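Local coordinates for extracellular ligand-binding receptor (Desulfohalobium retbaense DSM 5692, PDB 5ERE), which probably serves as a sensory receptor, with 2-oxo-4-methylpentanoic acid held in a periplasmic-binding module and cytosine in a tandem PAS-type sensor region, at residues 230-235 / 306-311; 116-121 / 470-475. All coordinates share one frame; numbering follows the deposited sequence.

How the contacts relate
Along the chain, helix 112-123 comes first and supplies the 116-121 side of contact 2, whose partner, the turn 470-475, arrives only 349 residues later. Contact 1 is nested inside that long loop: strand 228-232 leads into 230-235, and 70 residues further on 306-311 returns antiparallel beside it, closing a smaller loop within the periplasmic-binding part. Contact 2 then ties this part to the turn between helix 461-470 and strand 476-480, the latter part of a separate antiparallel sheet. The two contacts touch, their centres about 9 Å apart. Tyr308 of contact 1 links them, its backbone N and O probably hydrogen-bonded to Asn472 O and Gln118 NE2.

Contact 1: 230-235 / 306-311; sequences TYPSYN and YPYIFK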
loop_
_atom_site.group_PDB
_atom_site.type_symbol
_atom_site.label_atom_id
_atom_site.label_comp_id
_atom_site.label_asym_id
_atom_site.label_seq_id
_atom_site.Cartn_x
_atom_site.Cartn_y
_atom_site.Cartn_z
ATOM N N THR A 230 9.581 -6.184 1.146
ATOM C CA THR A 230 8.980 -4.896 1.451
ATOM C C THR A 230 9.706 -4.253 2.617
ATOM O O THR A 230 10.186 -4.938 3.521
ATOM C CB THR A 230 7.506 -5.020 1.754
ATOM O OG1 THR A 230 7.255 -6.148 2.589
ATOM C CG2 THR A 230 6.731 -5.155 0.480
ATOM N N TYR A 231 9.814 -2.922 2.577
ATOM C CA TYR A 231 10.619 -2.208 3.549
ATOM C C TYR A 231 10.197 -0.707 3.624
ATOM O O TYR A 231 9.858 -0.114 2.601
ATOM C CB TYR A 231 12.091 -2.322 3.185
ATOM C CG TYR A 231 13.005 -1.958 4.306
ATOM C CD1 TYR A 231 13.250 -2.851 5.325
ATOM C CD2 TYR A 231 13.623 -0.716 4.342
ATOM C CE1 TYR A 231 14.069 -2.515 6.370
ATOM C CE2 TYR A 231 14.452 -0.365 5.376
ATOM C CZ TYR A 231 14.671 -1.254 6.385
ATOM O OH TYR A 231 15.492 -0.897 7.404
ATOM N N PRO A 232 10.207 -0.116 4.827
ATOM C CA PRO A 232 9.965 1.356 4.931
ATOM C C PRO A 232 10.863 2.191 4.053
ATOM O O PRO A 232 12.044 1.903 3.947
ATOM C CB PRO A 232 10.239 1.666 6.396
ATOM C CG PRO A 232 10.074 0.349 7.105
ATOM C CD PRO A 232 10.523 -0.710 6.132
ATOM N N SER A 233 10.325 3.220 3.416
ATOM C CA SER A 233 11.115 3.923 2.404
ATOM C C SER A 233 11.954 5.118 2.883
ATOM O O SER A 233 12.287 5.961 2.065
ATOM C CB SER A 233 10.207 4.431 1.289
ATOM O OG SER A 233 9.505 5.558 1.712
ATOM N N TYR A 234 12.334 5.185 4.154
ATOM C CA TYR A 234 13.100 6.356 4.638
ATOM C C TYR A 234 14.449 6.423 3.922
ATOM O O TYR A 234 15.036 5.378 3.617
ATOM C CB TYR A 234 13.308 6.282 6.155
ATOM C CG TYR A 234 14.079 5.073 6.622
ATOM C CD1 TYR A 234 15.469 5.009 6.508
ATOM C CD2 TYR A 234 13.420 3.989 7.192
ATOM C CE1 TYR A 234 16.171 3.878 6.926
ATOM C CE2 TYR A 234 14.117 2.873 7.624
ATOM C CZ TYR A 234 15.474 2.810 7.484
ATOM O OH TYR A 234 16.135 1.668 7.909
ATOM N N ASN A 235 14.969 7.618 3.667
ATOM C CA ASN A 235 16.311 7.708 3.075
ATOM C C ASN A 235 17.429 7.734 4.111
ATOM O O ASN A 235 17.196 7.900 5.308
ATOM C CB ASN A 235 16.428 8.944 2.177
ATOM C CG ASN A 235 16.204 10.226 2.913
ATOM O OD1 ASN A 235 16.689 10.422 4.024
ATOM N ND2 ASN A 235 15.462 11.125 2.292
ATOM N N TYR A 306 3.533 5.125 7.356
ATOM C CA TYR A 306 4.528 5.761 6.506
ATOM C C TYR A 306 4.784 4.835 5.308
ATOM O O TYR A 306 4.532 3.623 5.387
ATOM C CB TYR A 306 5.818 6.044 7.259
ATOM C CG TYR A 306 6.274 5.012 8.262
ATOM C CD1 TYR A 306 5.900 5.095 9.594
ATOM C CD2 TYR A 306 7.134 3.979 7.887
ATOM C CE1 TYR A 306 6.339 4.204 10.525
ATOM C CE2 TYR A 306 7.578 3.048 8.828
ATOM C CZ TYR A 306 7.158 3.160 10.141
ATOM O OH TYR A 306 7.582 2.312 11.138
ATOM N N PRO A 307 5.257 5.399 4.200
ATOM C CA PRO A 307 5.303 4.547 2.999
ATOM C C PRO A 307 6.401 3.461 3.016
ATOM O O PRO A 307 7.402 3.569 3.731
ATOM C CB PRO A 307 5.536 5.556 1.869
ATOM C CG PRO A 307 6.180 6.777 2.559
ATOM C CD PRO A 307 5.567 6.825 3.910
ATOM N N TYR A 308 6.140 2.398 2.247
ATOM C CA TYR A 308 7.044 1.277 2.030
ATOM C C TYR A 308 7.378 1.177 0.541
ATOM O O TYR A 308 6.610 1.642 -0.343
ATOM C CB TYR A 308 6.423 -0.086 2.479
ATOM C CG TYR A 308 6.526 -0.436 3.944
ATOM C CD1 TYR A 308 6.223 0.490 4.933
ATOM C CD2 TYR A 308 6.907 -1.691 4.342
ATOM C CE1 TYR A 308 6.311 0.161 6.272
ATOM C CE2 TYR A 308 7.002 -2.028 5.663
ATOM C CZ TYR A 308 6.705 -1.068 6.636
ATOM O OH TYR A 308 6.796 -1.364 7.956
ATOM N N ILE A 309 8.513 0.537 0.271
ATOM C CA ILE A 309 8.928 0.241 -1.086
ATOM C C ILE A 309 9.384 -1.211 -1.169
ATOM O O ILE A 309 9.599 -1.885 -0.149
ATOM C CB ILE A 309 10.082 1.097 -1.581
ATOM C CG1 ILE A 309 11.222 1.096 -0.549
ATOM C CG2 ILE A 309 9.588 2.475 -1.856
ATOM C CD1 ILE A 309 12.578 1.536 -1.086
ATOM N N PHE A 310 9.553 -1.648 -2.397
ATOM C CA PHE A 310 10.293 -2.878 -2.655
ATOM C C PHE A 310 11.788 -2.664 -2.698
ATOM O O PHE A 310 12.288 -1.700 -3.296
ATOM C CB PHE A 310 9.810 -3.494 -3.946
ATOM C CG PHE A 310 8.488 -4.155 -3.808
ATOM C CD1 PHE A 310 8.396 -5.399 -3.227
ATOM C CD2 PHE A 310 7.333 -3.528 -4.243
ATOM C CE1 PHE A 310 7.157 -6.027 -3.087
ATOM C CE2 PHE A 310 6.097 -4.146 -4.111
ATOM C CZ PHE A 310 6.016 -5.395 -3.523
ATOM N N LYS A 311 12.481 -3.551 -1.996
ATOM C CA LYS A 311 13.919 -3.602 -1.998
ATOM C C LYS A 311 14.388 -4.987 -2.396
ATOM O O LYS A 311 13.604 -5.943 -2.429
ATOM C CB LYS A 311 14.462 -3.216 -0.629
ATOM C CG LYS A 311 14.212 -1.773 -0.337
ATOM C CD LYS A 311 14.877 -1.302 0.931
ATOM C CE LYS A 311 16.329 -0.841 0.726
ATOM N NZ LYS A 311 16.891 -0.426 2.035
HETATM O O HOH W 1 8.955 5.663 5.096
#
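Strands 230-232 and 308-311 of the two segments pair antiparallel, Tyr231 and Ile309 forming a hydrogen-bonded pair whose bond from Ile309 N to Tyr231 O is 2.8 Å long and nearly straight at 167°. The pairing lies within the mixed sheet of a leucine-binding-protein fold, where the run of parallel strands reaches 228-232 and strand 304-314 comes back antiparallel against it. Beyond the pair, Ser233 N reaches Pro307 O at 3.0 Å, and a water also donates to that carbonyl, so two donors grip one oxygen where the strand gives way to loop.

The side chains illustrate how a proline can serve as a partner for an aromatic ring. Pro232 lies over one face of Tyr308, its CD 4.0 Å from the ring centroid in a CH-pi contact and its CG 3.7 Å from Tyr308 CZ. CG of Tyr308 stands anti to its own carbonyl carbon (chi1 -83°), and from there the side chain runs beside the proline, pointing the same way. Pro232 CB meets a second tyrosine differently, at the edge of the Tyr306 ring, 3.9 Å from CE2. An alanine in place of Tyr308 would probably leave the proline ring without the face it rests on and open a gap beside Val110 and Arg210.

On the face carrying Thr230 and Phe310, the Thr230 methyl CG2 touches Phe310 CE1, while OG1 turns to Glu115. The side chains of Lys311 and Tyr231 cross obliquely, Lys311 CD coming near Tyr231 CB and CD2, while NZ is hydrogen-bonded to Gln213. The far end of the Tyr231 ring is tied down too: Tyr231 OH and Tyr234 OH share a hydrogen bond of 2.7 Å, the latter oxygen lying in the plane of the Tyr231 ring.

Contact 2: 116-121 / 470-475; sequences QEQLAA and VHNFPV
Gln118 meets Phe473 with its amide nearly upright on the ring: the two planes stand 81° apart, and NE2 sits over the centre of one face, 3.3 Å above it. The side chains slide past each other in opposite directions, so the aliphatic part of the glutamine is used as well, CB approaching Phe473 CZ to 3.7 Å. With CG anti to the carbonyl carbon (chi1 -63°) and the chain extended beyond it, Gln118 reaches across from its helix to the turn. A primary amide over an aromatic face is an amino-aromatic arrangement, in which the partly positive N-H end probably gains from the pi cloud.

The same nitrogen also has conventional acceptors. It gives a weak bond to Asn472 O, 3.2 Å long and bent to 122°, and a further bond to Tyr308 O, so backbone oxygens from two separate parts of the chain help to hold the amide in position. Gln118 and Asn472 cross at about a right angle, with Gln118 OE1 resting 3.3 Å from Asn472 CB.

A looser, wetter margin lies beside this centre. Glu117 OE1 comes to the edge of the His471 ring, near its plane and 4.1 Å from CD2, the carboxylate and ring being nearly coplanar. One water links Glu117 OE1 with Asn472 ND2, donating to the first and accepting from the second.

The type II beta turn from Val470 to Phe473 presents these groups, closed by Phe473 N bonding to Val470 O. It lies against both helix 112-123 and strand 304-314, which also touch each other through Leu119 and Phe310. Phe473 packs on Phe310 of that strand and on Leu328 of the long helix 324-357, while Pro474 rests on Ile309.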
loop_
_atom_site.group_PDB
_atom_site.type_symbol
_atom_site.label_atom_id
_atom_site.label_comp_id
_atom_site.label_asym_id
_atom_site.label_seq_id
_atom_site.Cartn_x
_atom_site.Cartn_y
_atom_site.Cartn_z
ATOM N N GLN A 116 1.360 -6.261 3.939
ATOM C CA GLN A 116 0.867 -7.396 3.117
ATOM C C GLN A 116 0.191 -6.943 1.804
ATOM O O GLN A 116 0.448 -7.511 0.730
ATOM C CB GLN A 116 -0.114 -8.239 3.942
ATOM C CG GLN A 116 -0.383 -9.604 3.333
ATOM C CD GLN A 116 -1.387 -9.550 2.200
ATOM O OE1 GLN A 116 -2.399 -8.835 2.275
ATOM N NE2 GLN A 116 -1.097 -10.286 1.121
ATOM N N GLU A 117 -0.625 -5.888 1.892
ATOM C CA GLU A 117 -1.257 -5.266 0.715
ATOM C C GLU A 117 -0.225 -4.829 -0.328
ATOM O O GLU A 117 -0.448 -4.945 -1.533
ATOM C CB GLU A 117 -2.078 -4.044 1.124
ATOM C CG GLU A 117 -3.581 -4.266 1.198
ATOM C CD GLU A 117 -4.265 -3.329 2.183
ATOM O OE1 GLU A 117 -4.016 -2.082 2.152
ATOM O OE2 GLU A 117 -5.044 -3.865 3.004
ATOM N N GLN A 118 0.905 -4.314 0.136
ATOM C CA GLN A 118 1.940 -3.880 -0.790
ATOM C C GLN A 118 2.696 -5.090 -1.375
ATOM O O GLN A 118 2.928 -5.156 -2.583
ATOM C CB GLN A 118 2.896 -2.917 -0.095
ATOM C CG GLN A 118 2.161 -1.615 0.357
ATOM C CD GLN A 118 3.097 -0.524 0.836
ATOM O OE1 GLN A 118 3.127 -0.177 2.037
ATOM N NE2 GLN A 118 3.863 0.038 -0.101
ATOM N N LEU A 119 3.105 -6.018 -0.512
ATOM C CA LEU A 119 3.833 -7.194 -0.953
ATOM C C LEU A 119 3.019 -7.988 -1.998
ATOM O O LEU A 119 3.596 -8.558 -2.924
ATOM C CB LEU A 119 4.188 -8.081 0.255
ATOM C CG LEU A 119 4.993 -9.372 0.023
ATOM C CD1 LEU A 119 6.401 -9.085 -0.423
ATOM C CD2 LEU A 119 5.032 -10.207 1.297
ATOM N N ALA A 120 1.693 -7.956 -1.869
ATOM C CA ALA A 120 0.782 -8.646 -2.786
ATOM C C ALA A 120 0.914 -8.186 -4.230
ATOM O O ALA A 120 0.533 -8.919 -5.134
ATOM C CB ALA A 120 -0.687 -8.459 -2.325
ATOM N N ALA A 121 1.423 -6.979 -4.456
ATOM C CA ALA A 121 1.581 -6.495 -5.829
ATOM C C ALA A 121 2.652 -7.276 -6.555
ATOM O O ALA A 121 2.617 -7.389 -7.772
ATOM C CB ALA A 121 1.933 -5.000 -5.873
ATOM N N VAL A 470 -1.792 2.913 -5.775
ATOM C CA VAL A 470 -0.613 3.623 -5.269
ATOM C C VAL A 470 -0.541 3.740 -3.752
ATOM O O VAL A 470 0.440 4.264 -3.221
ATOM C CB VAL A 470 -0.509 5.078 -5.848
ATOM C CG1 VAL A 470 -0.468 5.045 -7.349
ATOM C CG2 VAL A 470 -1.616 5.971 -5.388
ATOM N N HIS A 471 -1.571 3.253 -3.068
ATOM C CA HIS A 471 -1.689 3.350 -1.620
ATOM C C HIS A 471 -0.416 2.836 -0.890
ATOM O O HIS A 471 -0.029 1.657 -0.996
ATOM C CB HIS A 471 -2.957 2.581 -1.173
ATOM C CG HIS A 471 -3.326 2.791 0.260
ATOM N ND1 HIS A 471 -3.291 4.040 0.863
ATOM C CD2 HIS A 471 -3.715 1.926 1.218
ATOM C CE1 HIS A 471 -3.633 3.918 2.129
ATOM N NE2 HIS A 471 -3.904 2.646 2.370
ATOM N N ASN A 472 0.248 3.772 -0.215
ATOM C CA ASN A 472 1.374 3.558 0.714
ATOM C C ASN A 472 2.715 3.337 0.006
ATOM O O ASN A 472 3.714 3.114 0.658
ATOM C CB ASN A 472 1.068 2.398 1.700
ATOM C CG ASN A 472 0.105 2.815 2.806
ATOM O OD1 ASN A 472 0.189 3.926 3.308
ATOM N ND2 ASN A 472 -0.802 1.919 3.200
ATOM N N PHE A 473 2.735 3.476 -1.315
ATOM C CA PHE A 473 3.982 3.554 -2.062
ATOM C C PHE A 473 4.322 5.030 -2.205
ATOM O O PHE A 473 3.417 5.851 -2.381
ATOM C CB PHE A 473 3.880 2.922 -3.447
ATOM C CG PHE A 473 3.746 1.431 -3.439
ATOM C CD1 PHE A 473 4.869 0.636 -3.398
ATOM C CD2 PHE A 473 2.483 0.819 -3.471
ATOM C CE1 PHE A 473 4.761 -0.763 -3.395
ATOM C CE2 PHE A 473 2.374 -0.589 -3.478
ATOM C CZ PHE A 473 3.523 -1.365 -3.439
ATOM N N PRO A 474 5.614 5.370 -2.169
ATOM C CA PRO A 474 5.948 6.796 -2.361
ATOM C C PRO A 474 6.008 7.185 -3.833
ATOM O O PRO A 474 7.061 7.469 -4.361
ATOM C CB PRO A 474 7.328 6.913 -1.703
ATOM C CG PRO A 474 7.968 5.569 -2.063
ATOM C CD PRO A 474 6.808 4.563 -1.872
ATOM N N VAL A 475 4.868 7.195 -4.495
ATOM C CA VAL A 475 4.791 7.495 -5.917
ATOM C C VAL A 475 3.497 8.241 -6.129
ATOM O O VAL A 475 2.614 8.168 -5.297
ATOM C CB VAL A 475 4.776 6.206 -6.839
ATOM C CG1 VAL A 475 5.889 5.264 -6.487
ATOM C CG2 VAL A 475 3.416 5.486 -6.748
HETATM O O HOH W 2 -1.016 -0.871 1.999
#